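Local coordinates for phosphotriesterase family protein (Listeria monocytogenes serotype 4b str. H7858, PDB 3PNZ) that probably hydrolyses phosphorylated sugar lactones at a two-zinc centre at the mouth of an amidohydrolase-type TIM barrel, at residues R73-A79 against L143-Y148; F99-I105 against E117-I123; L211-D217 against A233-G239. One frame throughout, in Å; residues are numbered along the deposited sequence.

Contact 1: residues R73-A79 against L143-Y148; sequences RRVLDVA and LEGTPY
Arg73 and Glu144 carry the charged part of this contact. Arg73 NH1 donates to Glu144 OE1 at 3.0 Å in a salt bridge that meets the anti side of the carboxylate, the two flat groups turned 58° apart. NH1 also pairs with Glu138, while NE and NH2 donate to the carbonyls of Thr67 and Thr92, so the guanidinium is fixed in rotation; the other oxygen of Glu144, OE2, forms a salt bridge with Lys106. Two waters add bridges, one linking Arg73 N to Glu144 OE1, the other Val75 N to Glu144 OE2.

Leu143 CD2 covers one face of the guanidinium, 3.4 Å from Arg73 CZ. Leu143 to Thr146 is a type I' turn in the loop ahead of barrel strand 150-152, and it faces the first turn of helix 75-85, whose N-cap is Arg74. Thr146 OG1 braces the loop from inside, donating to Leu143 O at 2.8 Å on a lone pair and accepting from Tyr148 N in an ST turn.

The remaining touches are mostly apolar. Val75 splits its methyls: CG2 meets Leu143 CB at 3.9 Å, and CG1, anti to the backbone N (chi1 179°), packs against Thr146 OG1 and Tyr148 CB. Ala79 CB sits over the middle of the Tyr148 ring, a CH-pi contact 3.6 Å from its centroid. Leu76 CD2 lies at the edge of that ring, 3.7 Å from Tyr148 CE2, and also touches Thr146 CG2.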
loop_
_atom_site.group_PDB
_atom_site.type_symbol
_atom_site.label_atom_id
_atom_site.label_comp_id
_atom_site.label_asym_id
_atom_site.label_seq_id
_atom_site.Cartn_x
_atom_site.Cartn_y
_atom_site.Cartn_z
ATOM N N ARG A 73 7.249 -9.078 7.399
ATOM C CA ARG A 73 7.875 -9.039 6.092
ATOM C C ARG A 73 8.759 -10.258 5.842
ATOM O O ARG A 73 9.361 -10.809 6.768
ATOM C CB ARG A 73 8.728 -7.782 5.939
ATOM C CG ARG A 73 8.008 -6.465 6.193
ATOM C CD ARG A 73 8.870 -5.363 5.608
ATOM N NE ARG A 73 8.439 -3.994 5.864
ATOM C CZ ARG A 73 8.962 -3.207 6.803
ATOM N NH1 ARG A 73 9.900 -3.668 7.629
ATOM N NH2 ARG A 73 8.538 -1.961 6.929
ATOM N N ARG A 74 8.815 -10.663 4.578
ATOM C CA ARG A 74 9.793 -11.628 4.091
ATOM C C ARG A 74 10.532 -10.971 2.922
ATOM O O ARG A 74 10.374 -11.362 1.762
ATOM C CB ARG A 74 9.092 -12.919 3.656
ATOM C CG ARG A 74 8.486 -13.712 4.811
ATOM C CD ARG A 74 9.558 -14.031 5.838
ATOM N NE ARG A 74 9.119 -14.934 6.899
ATOM C CZ ARG A 74 8.615 -14.548 8.069
ATOM N NH1 ARG A 74 8.451 -13.257 8.354
ATOM N NH2 ARG A 74 8.267 -15.463 8.963
ATOM N N VAL A 75 11.321 -9.949 3.240
ATOM C CA VAL A 75 11.932 -9.093 2.226
ATOM C C VAL A 75 12.832 -9.857 1.256
ATOM O O VAL A 75 12.811 -9.601 0.051
ATOM C CB VAL A 75 12.717 -7.935 2.870
ATOM C CG1 VAL A 75 13.381 -7.070 1.803
ATOM C CG2 VAL A 75 11.788 -7.094 3.737
ATOM N N LEU A 76 13.622 -10.796 1.766
ATOM C CA LEU A 76 14.510 -11.549 0.884
ATOM C C LEU A 76 13.732 -12.382 -0.133
ATOM O O LEU A 76 14.152 -12.519 -1.279
ATOM C CB LEU A 76 15.484 -12.424 1.683
ATOM C CG LEU A 76 16.459 -11.645 2.571
ATOM C CD1 LEU A 76 17.311 -12.592 3.406
ATOM C CD2 LEU A 76 17.329 -10.725 1.725
ATOM N N ASP A 77 12.588 -12.929 0.279
ATOM C CA ASP A 77 11.763 -13.718 -0.633
ATOM C C ASP A 77 11.156 -12.827 -1.712
ATOM O O ASP A 77 11.105 -13.193 -2.883
ATOM C CB ASP A 77 10.641 -14.438 0.129
ATOM C CG ASP A 77 11.155 -15.570 1.008
ATOM O OD1 ASP A 77 11.905 -16.431 0.499
ATOM O OD2 ASP A 77 10.800 -15.609 2.205
ATOM N N VAL A 78 10.675 -11.658 -1.306
ATOM C CA VAL A 78 10.107 -10.715 -2.264
ATOM C C VAL A 78 11.172 -10.225 -3.251
ATOM O O VAL A 78 10.921 -10.119 -4.448
ATOM C CB VAL A 78 9.420 -9.534 -1.544
ATOM C CG1 VAL A 78 8.944 -8.489 -2.544
ATOM C CG2 VAL A 78 8.244 -10.052 -0.705
ATOM N N ALA A 79 12.367 -9.940 -2.746
ATOM C CA ALA A 79 13.473 -9.540 -3.613
ATOM C C ALA A 79 13.793 -10.638 -4.624
ATOM O O ALA A 79 14.018 -10.359 -5.800
ATOM C CB ALA A 79 14.711 -9.189 -2.784
ATOM N N LEU A 143 15.503 -2.451 4.329
ATOM C CA LEU A 143 14.496 -3.063 5.187
ATOM C C LEU A 143 15.053 -4.243 5.987
ATOM O O LEU A 143 15.642 -5.160 5.423
ATOM C CB LEU A 143 13.307 -3.524 4.340
ATOM C CG LEU A 143 12.435 -2.423 3.726
ATOM C CD1 LEU A 143 11.793 -2.893 2.423
ATOM C CD2 LEU A 143 11.381 -1.932 4.719
ATOM N N GLU A 144 14.859 -4.206 7.301
ATOM C CA GLU A 144 15.109 -5.365 8.163
ATOM C C GLU A 144 16.468 -6.033 7.985
ATOM O O GLU A 144 16.554 -7.258 7.888
ATOM C CB GLU A 144 14.002 -6.402 7.969
ATOM C CG GLU A 144 12.636 -5.815 8.211
ATOM C CD GLU A 144 11.543 -6.858 8.327
ATOM O OE1 GLU A 144 10.388 -6.447 8.548
ATOM O OE2 GLU A 144 11.830 -8.070 8.200
ATOM N N GLY A 145 17.526 -5.231 7.950
ATOM C CA GLY A 145 18.874 -5.765 7.843
ATOM C C GLY A 145 19.298 -6.188 6.446
ATOM O O GLY A 145 20.402 -6.706 6.262
ATOM N N THR A 146 18.432 -5.976 5.457
ATOM C CA THR A 146 18.757 -6.312 4.074
ATOM C C THR A 146 19.169 -5.046 3.329
ATOM O O THR A 146 18.984 -3.937 3.838
ATOM C CB THR A 146 17.549 -6.936 3.342
ATOM O OG1 THR A 146 16.634 -5.894 2.965
ATOM C CG2 THR A 146 16.837 -7.967 4.233
ATOM N N PRO A 147 19.717 -5.201 2.115
ATOM C CA PRO A 147 20.078 -4.031 1.308
ATOM C C PRO A 147 18.922 -3.500 0.466
ATOM O O PRO A 147 19.138 -2.601 -0.347
ATOM C CB PRO A 147 21.161 -4.576 0.359
ATOM C CG PRO A 147 21.349 -6.033 0.723
ATOM C CD PRO A 147 20.136 -6.452 1.469
ATOM N N TYR A 148 17.721 -4.040 0.642
ATOM C CA TYR A 148 16.598 -3.620 -0.183
ATOM C C TYR A 148 15.825 -2.503 0.504
ATOM O O TYR A 148 15.189 -2.721 1.534
ATOM C CB TYR A 148 15.705 -4.824 -0.508
ATOM C CG TYR A 148 16.516 -5.954 -1.109
ATOM C CD1 TYR A 148 16.995 -5.869 -2.412
ATOM C CD2 TYR A 148 16.833 -7.083 -0.366
ATOM C CE1 TYR A 148 17.763 -6.891 -2.965
ATOM C CE2 TYR A 148 17.596 -8.109 -0.909
ATOM C CZ TYR A 148 18.056 -8.006 -2.207
ATOM O OH TYR A 148 18.814 -9.024 -2.754
HETATM O O HOH W 1 8.354 -7.630 9.668
HETATM O O HOH W 2 12.261 -9.729 6.004
#

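Contact 2: residues F99-I105 against E117-I123; sequences FLWDGKI and ETYYEWI
Trp101 reaches across to Tyr119, Tyr120 and Ile123 with nearly every atom of its side chain. Its CB stands over the centre of the Tyr120 ring, 3.6 Å from the centroid, as a CH-pi contact, and also meets Tyr119 CB at 3.7 Å. At CG and CD1 the neighbour is still Tyr119 CB. Because CG lies anti to the carbonyl carbon (chi1 -61°), the indole is swung alongside the start of helix 119-124. From CD2 outward Ile123 CD1 takes over: this methyl sits above the six-membered ring, 3.5 Å from its centroid and only 10° off the normal. CE3, also under that methyl, lies 3.9 Å from Tyr120 CE2; the indole presents its edge to the tyrosine face, its five-membered ring and the Tyr120 ring 80° apart in an edge-to-face pair. NE1 is satisfied by Asp70, and Thr169 of helix 164-180 touches the indole as well.

Backbone bonds join the segments around a single bridge, Lys104 with Thr118. Trp101 O accepts from Tyr120 N at 2.9 Å, and Ile105 N donates almost straight to Glu117 O, also 2.9 Å. The bond from Tyr119 N to Gly103 O is weak. Ile105 lays CG1 over a face of the Tyr119 ring and brings CD1 to 3.2 Å from Thr118 O. A water joins Lys104 O to Tyr119 OH.

Thr118 is the N-cap of helix 119-124, its OG1 accepting from Glu121 N at 3.1 Å, while Glu121 OE2 takes the N-H of Glu117. A 3-10 turn is thus bridged to a capped helix within one long excursion after strand 88-92, the kind of elaborated strand-to-helix loop that surrounds the catalytic end of TIM-barrel amidohydrolases.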
loop_
_atom_site.group_PDB
_atom_site.type_symbol
_atom_site.label_atom_id
_atom_site.label_comp_id
_atom_site.label_asym_id
_atom_site.label_seq_id
_atom_site.Cartn_x
_atom_site.Cartn_y
_atom_site.Cartn_z
ATOM N N PHE A 99 -3.798 -2.771 15.852
ATOM C CA PHE A 99 -4.226 -4.052 16.413
ATOM C C PHE A 99 -3.171 -5.140 16.200
ATOM O O PHE A 99 -3.062 -6.072 16.995
ATOM C CB PHE A 99 -5.643 -4.472 15.953
ATOM C CG PHE A 99 -5.705 -5.144 14.595
ATOM C CD1 PHE A 99 -5.242 -6.441 14.413
ATOM C CD2 PHE A 99 -6.290 -4.496 13.515
ATOM C CE1 PHE A 99 -5.323 -7.066 13.171
ATOM C CE2 PHE A 99 -6.375 -5.116 12.267
ATOM C CZ PHE A 99 -5.891 -6.401 12.098
ATOM N N LEU A 100 -2.366 -4.993 15.151
ATOM C CA LEU A 100 -1.274 -5.928 14.883
ATOM C C LEU A 100 -0.172 -5.862 15.933
ATOM O O LEU A 100 0.656 -6.769 16.029
ATOM C CB LEU A 100 -0.638 -5.626 13.524
ATOM C CG LEU A 100 -1.516 -5.801 12.293
ATOM C CD1 LEU A 100 -0.792 -5.224 11.082
ATOM C CD2 LEU A 100 -1.846 -7.277 12.109
ATOM N N TRP A 101 -0.141 -4.782 16.699
ATOM C CA TRP A 101 1.009 -4.513 17.562
ATOM C C TRP A 101 1.089 -5.434 18.776
ATOM O O TRP A 101 2.070 -5.403 19.523
ATOM C CB TRP A 101 1.044 -3.040 17.975
ATOM C CG TRP A 101 1.180 -2.139 16.788
ATOM C CD1 TRP A 101 1.479 -2.519 15.506
ATOM C CD2 TRP A 101 1.030 -0.719 16.761
ATOM N NE1 TRP A 101 1.514 -1.418 14.683
ATOM C CE2 TRP A 101 1.238 -0.301 15.428
ATOM C CE3 TRP A 101 0.726 0.242 17.728
ATOM C CZ2 TRP A 101 1.159 1.035 15.044
ATOM C CZ3 TRP A 101 0.651 1.576 17.344
ATOM C CH2 TRP A 101 0.869 1.957 16.013
ATOM N N ASP A 102 0.065 -6.259 18.964
ATOM C CA ASP A 102 0.089 -7.259 20.024
ATOM C C ASP A 102 1.076 -8.365 19.660
ATOM O O ASP A 102 1.566 -9.085 20.532
ATOM C CB ASP A 102 -1.306 -7.844 20.240
ATOM C CG ASP A 102 -1.335 -8.898 21.337
ATOM O OD1 ASP A 102 -1.181 -8.533 22.524
ATOM O OD2 ASP A 102 -1.521 -10.092 21.009
ATOM N N GLY A 103 1.362 -8.490 18.365
ATOM C CA GLY A 103 2.261 -9.513 17.865
ATOM C C GLY A 103 3.661 -9.429 18.442
ATOM O O GLY A 103 4.149 -8.347 18.780
ATOM N N LYS A 104 4.307 -10.583 18.558
ATOM C CA LYS A 104 5.673 -10.644 19.065
ATOM C C LYS A 104 6.713 -10.186 18.043
ATOM O O LYS A 104 6.606 -10.461 16.847
ATOM C CB LYS A 104 5.999 -12.057 19.555
ATOM C CG LYS A 104 5.306 -12.419 20.853
ATOM C CD LYS A 104 5.644 -13.837 21.279
ATOM C CE LYS A 104 5.002 -14.174 22.615
ATOM N NZ LYS A 104 5.331 -15.561 23.050
ATOM N N ILE A 105 7.723 -9.480 18.533
ATOM C CA ILE A 105 8.826 -9.042 17.697
ATOM C C ILE A 105 9.747 -10.214 17.400
ATOM O O ILE A 105 10.209 -10.899 18.317
ATOM C CB ILE A 105 9.601 -7.910 18.380
ATOM C CG1 ILE A 105 8.722 -6.659 18.444
ATOM C CG2 ILE A 105 10.917 -7.635 17.650
ATOM C CD1 ILE A 105 9.312 -5.538 19.258
ATOM N N GLU A 117 9.397 -7.081 23.563
ATOM C CA GLU A 117 8.603 -8.292 23.386
ATOM C C GLU A 117 7.631 -8.154 22.217
ATOM O O GLU A 117 7.567 -9.020 21.347
ATOM C CB GLU A 117 7.836 -8.616 24.669
ATOM C CG GLU A 117 7.120 -9.961 24.649
ATOM C CD GLU A 117 8.084 -11.134 24.562
ATOM O OE1 GLU A 117 9.255 -10.976 24.979
ATOM O OE2 GLU A 117 7.674 -12.213 24.080
ATOM N N THR A 118 6.886 -7.053 22.208
ATOM C CA THR A 118 5.844 -6.817 21.209
ATOM C C THR A 118 6.032 -5.454 20.546
ATOM O O THR A 118 6.778 -4.612 21.039
ATOM C CB THR A 118 4.457 -6.812 21.862
ATOM O OG1 THR A 118 4.377 -5.721 22.784
ATOM C CG2 THR A 118 4.204 -8.124 22.608
ATOM N N TYR A 119 5.341 -5.230 19.432
ATOM C CA TYR A 119 5.392 -3.926 18.786
ATOM C C TYR A 119 4.808 -2.852 19.686
ATOM O O TYR A 119 5.274 -1.712 19.685
ATOM C CB TYR A 119 4.611 -3.938 17.479
ATOM C CG TYR A 119 5.147 -4.877 16.439
ATOM C CD1 TYR A 119 6.171 -4.486 15.584
ATOM C CD2 TYR A 119 4.604 -6.144 16.282
ATOM C CE1 TYR A 119 6.656 -5.343 14.618
ATOM C CE2 TYR A 119 5.077 -7.006 15.319
ATOM C CZ TYR A 119 6.100 -6.600 14.486
ATOM O OH TYR A 119 6.564 -7.458 13.523
ATOM N N TYR A 120 3.768 -3.200 20.441
ATOM C CA TYR A 120 3.182 -2.246 21.368
ATOM C C TYR A 120 4.245 -1.764 22.349
ATOM O O TYR A 120 4.356 -0.570 22.613
ATOM C CB TYR A 120 2.023 -2.862 22.159
ATOM C CG TYR A 120 0.637 -2.646 21.581
ATOM C CD1 TYR A 120 -0.190 -3.730 21.293
ATOM C CD2 TYR A 120 0.145 -1.365 21.347
ATOM C CE1 TYR A 120 -1.467 -3.543 20.776
ATOM C CE2 TYR A 120 -1.130 -1.167 20.822
ATOM C CZ TYR A 120 -1.931 -2.261 20.543
ATOM O OH TYR A 120 -3.199 -2.081 20.033
ATOM N N GLU A 121 5.015 -2.698 22.901
ATOM C CA GLU A 121 6.018 -2.324 23.890
ATOM C C GLU A 121 7.053 -1.401 23.253
ATOM O O GLU A 121 7.423 -0.375 23.825
ATOM C CB GLU A 121 6.693 -3.552 24.498
ATOM C CG GLU A 121 7.629 -3.194 25.653
ATOM C CD GLU A 121 8.371 -4.389 26.230
ATOM O OE1 GLU A 121 8.611 -4.396 27.457
ATOM O OE2 GLU A 121 8.717 -5.317 25.465
ATOM N N TRP A 122 7.507 -1.774 22.061
ATOM C CA TRP A 122 8.466 -0.978 21.306
ATOM C C TRP A 122 7.958 0.437 21.077
ATOM O O TRP A 122 8.619 1.413 21.429
ATOM C CB TRP A 122 8.768 -1.661 19.972
ATOM C CG TRP A 122 9.476 -0.807 18.954
ATOM C CD1 TRP A 122 10.531 0.039 19.170
ATOM C CD2 TRP A 122 9.193 -0.744 17.550
ATOM N NE1 TRP A 122 10.910 0.632 17.986
ATOM C CE2 TRP A 122 10.104 0.169 16.978
ATOM C CE3 TRP A 122 8.245 -1.359 16.725
ATOM C CZ2 TRP A 122 10.101 0.472 15.617
ATOM C CZ3 TRP A 122 8.241 -1.055 15.373
ATOM C CH2 TRP A 122 9.167 -0.147 14.832
ATOM N N ILE A 123 6.767 0.543 20.499
ATOM C CA ILE A 123 6.230 1.833 20.097
ATOM C C ILE A 123 5.898 2.714 21.297
ATOM O O ILE A 123 6.124 3.923 21.269
ATOM C CB ILE A 123 5.018 1.652 19.161
ATOM C CG1 ILE A 123 5.485 0.994 17.857
ATOM C CG2 ILE A 123 4.339 2.991 18.903
ATOM C CD1 ILE A 123 4.374 0.449 16.972
HETATM O O HOH W 3 7.965 -9.409 14.337
#

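Contact 3: residues L211-D217 against A233-G239; sequences LSIGHMD and AFMSFDG
His215 and Asp238 meet next to the metal. His215 NE2 is a zinc ligand, and His187 and the carboxylated Lys154 are the ion's other protein ligands. On the other side of the imidazole, His215 ND1 donates to Asp238 OD1 at 2.6 Å on the syn side, 33° out of the carboxylate plane, with ring and carboxylate turned 75° apart.

The second shell holds that carboxylate. Asp238 OD2 accepts from His215 N at 3.0 Å, so one aspartate grips both the backbone and the ring of the histidine. Asp238 OD2 also accepts from Ser236 OG at 2.8 Å, on its anti side but from the same face of the plane as His215 N. Asp238 N is tied in turn to Asp217 OD1 at 3.0 Å, reaching that carboxylate from above its plane. Asp217 CG lies between the backbone N and the carbonyl carbon (chi1 55°), which aims the carboxylate at Asp238 N but leaves Asp217 OD1 3.3 Å from Asp238 OD1, a close pair of like charges; a water lies near Asp217 OD2 and Asp238 OD1.

Farther out, Met216 N binds Ser236 O at 3.1 Å, and then the parallel strands 211-213 and 234-237 begin. Phe234 N to Leu211 O, Ile213 N to Phe234 O and Ser236 N to Ile213 O form the ladder, closed by the beta-alpha-beta crossover through helix 222-229. Ser212 and Phe234 share one face, their CB atoms 3.6 Å apart, against helix 310-325; Ile213 and Met235 turn to helix 222-229.

With NE2 on zinc and ND1 on a carboxylate, the imidazole can hardly rotate, and the aspartate would be expected to polarise it and strengthen its bond to the metal.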
loop_
_atom_site.group_PDB
_atom_site.type_symbol
_atom_site.label_atom_id
_atom_site.label_comp_id
_atom_site.label_asym_id
_atom_site.label_seq_id
_atom_site.Cartn_x
_atom_site.Cartn_y
_atom_site.Cartn_z
ATOM N N LEU A 211 0.565 12.216 -0.250
ATOM C CA LEU A 211 -0.073 11.109 0.460
ATOM C C LEU A 211 -0.982 10.309 -0.471
ATOM O O LEU A 211 -1.713 10.894 -1.267
ATOM C CB LEU A 211 -0.923 11.676 1.602
ATOM C CG LEU A 211 -1.848 10.696 2.345
ATOM C CD1 LEU A 211 -1.040 9.724 3.198
ATOM C CD2 LEU A 211 -2.828 11.484 3.215
ATOM N N SER A 212 -0.932 8.979 -0.390
ATOM C CA SER A 212 -2.007 8.158 -0.954
ATOM C C SER A 212 -2.734 7.494 0.205
ATOM O O SER A 212 -2.106 6.970 1.128
ATOM C CB SER A 212 -1.493 7.100 -1.934
ATOM O OG SER A 212 -0.508 6.289 -1.335
ATOM N N ILE A 213 -4.056 7.537 0.153
ATOM C CA ILE A 213 -4.865 7.021 1.248
ATOM C C ILE A 213 -5.457 5.675 0.847
ATOM O O ILE A 213 -6.226 5.573 -0.113
ATOM C CB ILE A 213 -5.959 8.021 1.622
ATOM C CG1 ILE A 213 -5.330 9.365 1.997
ATOM C CG2 ILE A 213 -6.856 7.462 2.759
ATOM C CD1 ILE A 213 -6.337 10.445 2.258
ATOM N N GLY A 214 -5.075 4.638 1.583
ATOM C CA GLY A 214 -5.520 3.287 1.287
ATOM C C GLY A 214 -6.962 3.027 1.703
ATOM O O GLY A 214 -7.493 3.686 2.602
ATOM N N HIS A 215 -7.589 2.076 1.006
ATOM C CA HIS A 215 -8.907 1.533 1.357
ATOM C C HIS A 215 -10.071 2.522 1.239
ATOM O O HIS A 215 -11.069 2.399 1.937
ATOM C CB HIS A 215 -8.862 0.862 2.743
ATOM C CG HIS A 215 -7.645 0.019 2.945
ATOM N ND1 HIS A 215 -7.174 -0.843 1.977
ATOM C CD2 HIS A 215 -6.770 -0.058 3.975
ATOM C CE1 HIS A 215 -6.072 -1.430 2.409
ATOM N NE2 HIS A 215 -5.808 -0.975 3.621
ATOM N N MET A 216 -9.960 3.492 0.331
ATOM C CA MET A 216 -11.065 4.423 0.122
ATOM C C MET A 216 -12.325 3.730 -0.420
ATOM O O MET A 216 -13.443 4.223 -0.250
ATOM C CB MET A 216 -10.623 5.575 -0.791
ATOM C CG MET A 216 -9.684 6.561 -0.112
ATOM S SD MET A 216 -10.500 7.627 1.095
ATOM C CE MET A 216 -10.358 6.644 2.594
ATOM N N ASP A 217 -12.140 2.570 -1.038
ATOM C CA ASP A 217 -13.252 1.772 -1.548
ATOM C C ASP A 217 -14.094 1.150 -0.434
ATOM O O ASP A 217 -15.140 0.564 -0.712
ATOM C CB ASP A 217 -12.706 0.629 -2.388
ATOM C CG ASP A 217 -11.707 -0.192 -1.616
ATOM O OD1 ASP A 217 -10.582 0.300 -1.441
ATOM O OD2 ASP A 217 -12.058 -1.288 -1.115
ATOM N N ALA A 233 -4.746 14.688 -2.154
ATOM C CA ALA A 233 -4.311 13.327 -1.853
ATOM C C ALA A 233 -4.701 12.320 -2.930
ATOM O O ALA A 233 -5.754 12.426 -3.568
ATOM C CB ALA A 233 -4.868 12.871 -0.502
ATOM N N PHE A 234 -3.844 11.329 -3.103
ATOM C CA PHE A 234 -4.177 10.190 -3.931
ATOM C C PHE A 234 -5.141 9.303 -3.156
ATOM O O PHE A 234 -5.065 9.217 -1.929
ATOM C CB PHE A 234 -2.922 9.415 -4.330
ATOM C CG PHE A 234 -2.083 10.126 -5.366
ATOM C CD1 PHE A 234 -2.280 9.886 -6.716
ATOM C CD2 PHE A 234 -1.118 11.046 -4.982
ATOM C CE1 PHE A 234 -1.503 10.544 -7.676
ATOM C CE2 PHE A 234 -0.344 11.710 -5.925
ATOM C CZ PHE A 234 -0.539 11.454 -7.271
ATOM N N MET A 235 -6.039 8.653 -3.883
ATOM C CA MET A 235 -7.080 7.834 -3.259
ATOM C C MET A 235 -7.024 6.451 -3.847
ATOM O O MET A 235 -7.208 6.265 -5.054
ATOM C CB MET A 235 -8.444 8.475 -3.465
ATOM C CG MET A 235 -8.507 9.843 -2.794
ATOM S SD MET A 235 -10.033 10.696 -3.128
ATOM C CE MET A 235 -11.165 9.661 -2.169
ATOM N N SER A 236 -6.734 5.480 -2.988
ATOM C CA SER A 236 -6.498 4.120 -3.420
ATOM C C SER A 236 -7.776 3.289 -3.309
ATOM O O SER A 236 -8.323 3.106 -2.215
ATOM C CB SER A 236 -5.370 3.489 -2.596
ATOM O OG SER A 236 -5.106 2.166 -3.034
ATOM N N PHE A 237 -8.252 2.812 -4.453
ATOM C CA PHE A 237 -9.348 1.849 -4.498
ATOM C C PHE A 237 -8.703 0.477 -4.624
ATOM O O PHE A 237 -8.364 0.033 -5.725
ATOM C CB PHE A 237 -10.291 2.158 -5.667
ATOM C CG PHE A 237 -11.121 3.389 -5.453
ATOM C CD1 PHE A 237 -12.483 3.295 -5.176
ATOM C CD2 PHE A 237 -10.537 4.649 -5.496
ATOM C CE1 PHE A 237 -13.242 4.431 -4.956
ATOM C CE2 PHE A 237 -11.289 5.800 -5.274
ATOM C CZ PHE A 237 -12.647 5.692 -5.003
ATOM N N ASP A 238 -8.502 -0.186 -3.489
ATOM C CA ASP A 238 -7.655 -1.377 -3.477
ATOM C C ASP A 238 -8.388 -2.625 -3.017
ATOM O O ASP A 238 -7.767 -3.626 -2.660
ATOM C CB ASP A 238 -6.392 -1.129 -2.642
ATOM C CG ASP A 238 -6.696 -0.462 -1.328
ATOM O OD1 ASP A 238 -7.609 -0.945 -0.632
ATOM O OD2 ASP A 238 -6.036 0.546 -0.987
ATOM N N GLY A 239 -9.713 -2.561 -3.045
ATOM C CA GLY A 239 -10.538 -3.715 -2.730
ATOM C C GLY A 239 -11.238 -4.301 -3.947
ATOM O O GLY A 239 -12.312 -4.900 -3.817
HETATM O O HOH W 4 -10.044 -2.042 0.337
#

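Contacts 1 and 2 belong to one half of the barrel, with contact 2 nested in the loop that contact 1 closes. Their centres are 20 Å apart, their nearest atoms about 6 Å. Lys106, directly after 99-105, pairs with Glu144 of contact 1, and Asp70, which binds Trp101, shares a loop with Arg73. Contact 3 follows later in the chain, its centre 25 and 26 Å from theirs. It alone reaches the metal, the His215 side chain being about 2 Å from a zinc ion; the side chains of Leu100 and Arg73 are about 8 and 11 Å from one. Phosphate, probably from crystallisation, is bound about 4 Å from the His215 side chain and about 6 Å from that of Leu100.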